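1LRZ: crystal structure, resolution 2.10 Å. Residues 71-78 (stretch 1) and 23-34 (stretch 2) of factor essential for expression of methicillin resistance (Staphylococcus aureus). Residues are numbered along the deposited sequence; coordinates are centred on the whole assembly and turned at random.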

# COMPACT_ATOMS: atom_id res chain seq x y z
N TYR A 71 -15.99 -15.80 6.84
CA TYR A 71 -15.02 -14.71 7.05
C TYR A 71 -15.53 -13.41 6.40
O TYR A 71 -15.97 -13.42 5.25
CB TYR A 71 -13.67 -15.14 6.45
CG TYR A 71 -12.59 -14.07 6.49
CD1 TYR A 71 -12.27 -13.42 7.68
CD2 TYR A 71 -11.90 -13.70 5.33
CE1 TYR A 71 -11.29 -12.42 7.72
CE2 TYR A 71 -10.92 -12.71 5.35
CZ TYR A 71 -10.63 -12.07 6.55
OH TYR A 71 -9.69 -11.06 6.57
N SER A 72 -15.48 -12.29 7.14
CA SER A 72 -15.97 -11.00 6.61
C SER A 72 -15.02 -10.21 5.70
O SER A 72 -15.36 -9.11 5.26
CB SER A 72 -16.42 -10.10 7.76
OG SER A 72 -15.30 -9.66 8.53
N ASN A 73 -13.83 -10.74 5.44
CA ASN A 73 -12.89 -10.08 4.54
C ASN A 73 -12.66 -8.57 4.78
O ASN A 73 -12.79 -7.78 3.84
CB ASN A 73 -13.35 -10.28 3.09
CG ASN A 73 -13.40 -11.76 2.69
OD1 ASN A 73 -14.32 -12.49 3.08
ND2 ASN A 73 -12.40 -12.20 1.93
N ARG A 74 -12.32 -8.19 6.00
CA ARG A 74 -12.07 -6.78 6.34
C ARG A 74 -13.33 -5.91 6.32
O ARG A 74 -13.25 -4.68 6.41
CB ARG A 74 -11.03 -6.16 5.40
CG ARG A 74 -9.58 -6.35 5.85
CD ARG A 74 -9.42 -5.83 7.26
NE ARG A 74 -8.04 -5.63 7.68
CZ ARG A 74 -7.70 -5.35 8.93
NH1 ARG A 74 -6.44 -5.17 9.27
NH2 ARG A 74 -8.66 -5.27 9.85
N GLY A 75 -14.48 -6.55 6.19
CA GLY A 75 -15.74 -5.82 6.18
C GLY A 75 -16.39 -6.00 7.53
O GLY A 75 -15.79 -6.60 8.41
N PRO A 76 -17.63 -5.53 7.73
CA PRO A 76 -18.47 -4.83 6.76
C PRO A 76 -18.16 -3.34 6.58
O PRO A 76 -17.45 -2.73 7.37
CB PRO A 76 -19.87 -5.03 7.32
CG PRO A 76 -19.63 -4.99 8.79
CD PRO A 76 -18.38 -5.83 8.96
N VAL A 77 -18.71 -2.78 5.51
CA VAL A 77 -18.57 -1.36 5.23
C VAL A 77 -19.91 -0.82 5.71
O VAL A 77 -20.96 -1.22 5.21
CB VAL A 77 -18.38 -1.11 3.73
CG1 VAL A 77 -18.17 0.38 3.47
CG2 VAL A 77 -17.17 -1.92 3.22
N ILE A 78 -19.87 0.07 6.69
CA ILE A 78 -21.09 0.61 7.28
C ILE A 78 -20.71 1.86 8.08
O ILE A 78 -19.54 2.05 8.42
CB ILE A 78 -21.71 -0.48 8.20
CG1 ILE A 78 -23.03 -0.01 8.82
CG2 ILE A 78 -20.73 -0.84 9.30
CD1 ILE A 78 -23.72 -1.12 9.60
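Stretch 2 (23-34) FTQTVGHYELKL

A tight turn leaves some of its carbonyl groups without partners inside the turn, and a neighbouring segment often supplies the polar side chains that meet them. The contact between residues 71-78 and 23-34 of this Staphylococcus aureus protein illustrates the point. The first segment makes a type I' turn from Ser72 to Gly75, with Asn73 and Arg74 at positive phi, closed by a backbone hydrogen bond from Gly75 N to Ser72 O (2.9 Å) and by Ser72 OG donating to Gly75 O (3.1 Å). A cis peptide then leads into Pro76. The second segment approaches as a loop, Phe23 to Thr26, and rises into a helix from Val27 onward. Thr26 caps that helix: its OG1 accepts from His29 N at 3.1 Å and donates to Phe23 O at 2.9 Å.

It is the loop before the helix that lies against the turn, with Thr24 CA 6.2 Å from Asn73 CA and Gln25 CA 6.5 Å from Gly75 CA. Polar contact centres on one hydrogen bond, in which Thr24 OG1 donates to Asn73 O at 2.9 Å. The Gln25 side chain, in an m, m conformation, reaches into the same turn and carries the largest covered area in the second segment; its amide orientation is uncertain.

Packing contacts extend the join. Thr24 OG1 also lies 3.4 Å from Arg74 CB, although the end of that arginine leads away. Val77 CG2 meets Gln25 CG at 3.8 Å, so the aliphatic part of the glutamine is used as well. From the helix, His29 presents its ring edge to the Asn73 side chain, while Lys33, one turn further along, touches it more loosely. Gly75 suits the tight fit: a CB there would point toward the loop and clash with the end of the Gln25 side chain.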

# COMPACT_ATOMS: atom_id res chain seq x y z
N PHE A 23 -9.79 -2.81 0.13
CA PHE A 23 -9.72 -3.24 -1.27
C PHE A 23 -10.31 -4.64 -1.45
O PHE A 23 -10.57 -5.06 -2.57
CB PHE A 23 -8.27 -3.19 -1.81
CG PHE A 23 -7.29 -4.07 -1.07
CD1 PHE A 23 -6.47 -3.53 -0.07
CD2 PHE A 23 -7.17 -5.42 -1.37
CE1 PHE A 23 -5.55 -4.33 0.61
CE2 PHE A 23 -6.25 -6.23 -0.69
CZ PHE A 23 -5.44 -5.68 0.30
N THR A 24 -10.51 -5.36 -0.34
CA THR A 24 -11.13 -6.70 -0.39
C THR A 24 -12.67 -6.59 -0.43
O THR A 24 -13.36 -7.58 -0.67
CB THR A 24 -10.73 -7.56 0.83
OG1 THR A 24 -10.84 -6.77 2.02
CG2 THR A 24 -9.30 -8.09 0.68
N GLN A 25 -13.20 -5.39 -0.18
CA GLN A 25 -14.65 -5.17 -0.22
C GLN A 25 -14.98 -4.53 -1.57
O GLN A 25 -15.55 -3.44 -1.64
CB GLN A 25 -15.09 -4.25 0.93
CG GLN A 25 -14.98 -4.91 2.32
CD GLN A 25 -15.87 -6.16 2.46
OE1 GLN A 25 -15.45 -7.20 2.99
NE2 GLN A 25 -17.11 -6.05 1.99
N THR A 26 -14.61 -5.23 -2.64
CA THR A 26 -14.81 -4.73 -4.01
C THR A 26 -15.35 -5.83 -4.94
O THR A 26 -15.28 -7.02 -4.64
CB THR A 26 -13.48 -4.25 -4.63
OG1 THR A 26 -12.56 -5.35 -4.67
CG2 THR A 26 -12.87 -3.13 -3.81
N VAL A 27 -15.84 -5.40 -6.09
CA VAL A 27 -16.37 -6.34 -7.08
C VAL A 27 -15.22 -7.20 -7.61
O VAL A 27 -15.39 -8.41 -7.81
CB VAL A 27 -17.04 -5.58 -8.23
CG1 VAL A 27 -17.40 -6.53 -9.36
CG2 VAL A 27 -18.28 -4.89 -7.70
N GLY A 28 -14.06 -6.58 -7.81
CA GLY A 28 -12.91 -7.33 -8.29
C GLY A 28 -12.52 -8.45 -7.33
O GLY A 28 -12.15 -9.54 -7.75
N HIS A 29 -12.59 -8.19 -6.02
CA HIS A 29 -12.22 -9.22 -5.06
C HIS A 29 -13.30 -10.31 -5.05
O HIS A 29 -13.00 -11.49 -4.89
CB HIS A 29 -12.05 -8.64 -3.65
CG HIS A 29 -11.37 -9.57 -2.69
ND1 HIS A 29 -12.02 -10.17 -1.64
CD2 HIS A 29 -10.09 -10.01 -2.64
CE1 HIS A 29 -11.17 -10.93 -0.97
NE2 HIS A 29 -9.99 -10.85 -1.55
N TYR A 30 -14.55 -9.89 -5.24
CA TYR A 30 -15.70 -10.80 -5.29
C TYR A 30 -15.49 -11.79 -6.43
O TYR A 30 -15.64 -13.01 -6.26
CB TYR A 30 -16.99 -10.02 -5.54
CG TYR A 30 -18.21 -10.86 -5.85
CD1 TYR A 30 -18.74 -11.73 -4.89
CD2 TYR A 30 -18.87 -10.76 -7.07
CE1 TYR A 30 -19.90 -12.47 -5.14
CE2 TYR A 30 -20.04 -11.49 -7.34
CZ TYR A 30 -20.55 -12.34 -6.36
OH TYR A 30 -21.70 -13.06 -6.60
N GLU A 31 -15.15 -11.26 -7.61
CA GLU A 31 -14.92 -12.09 -8.78
C GLU A 31 -13.70 -12.97 -8.61
O GLU A 31 -13.67 -14.11 -9.07
CB GLU A 31 -14.80 -11.20 -10.02
CG GLU A 31 -16.03 -10.34 -10.23
CD GLU A 31 -16.06 -9.67 -11.59
OE1 GLU A 31 -14.99 -9.55 -12.21
OE2 GLU A 31 -17.16 -9.25 -12.02
N LEU A 32 -12.69 -12.45 -7.92
CA LEU A 32 -11.48 -13.21 -7.65
C LEU A 32 -11.81 -14.45 -6.81
O LEU A 32 -11.48 -15.58 -7.18
CB LEU A 32 -10.45 -12.36 -6.90
CG LEU A 32 -9.23 -13.14 -6.41
CD1 LEU A 32 -8.55 -13.82 -7.58
CD2 LEU A 32 -8.26 -12.20 -5.72
N LYS A 33 -12.48 -14.24 -5.68
CA LYS A 33 -12.84 -15.34 -4.80
C LYS A 33 -13.73 -16.37 -5.51
O LYS A 33 -13.56 -17.57 -5.32
CB LYS A 33 -13.53 -14.80 -3.55
CG LYS A 33 -12.59 -14.07 -2.60
CD LYS A 33 -11.56 -15.04 -2.05
CE LYS A 33 -10.73 -14.42 -0.94
NZ LYS A 33 -9.78 -15.42 -0.37
N LEU A 34 -14.67 -15.89 -6.32
CA LEU A 34 -15.55 -16.79 -7.07
C LEU A 34 -14.69 -17.62 -8.01
O LEU A 34 -14.86 -18.84 -8.11
CB LEU A 34 -16.58 -16.00 -7.89
CG LEU A 34 -17.78 -15.44 -7.13
CD1 LEU A 34 -18.69 -14.67 -8.08
CD2 LEU A 34 -18.55 -16.59 -6.46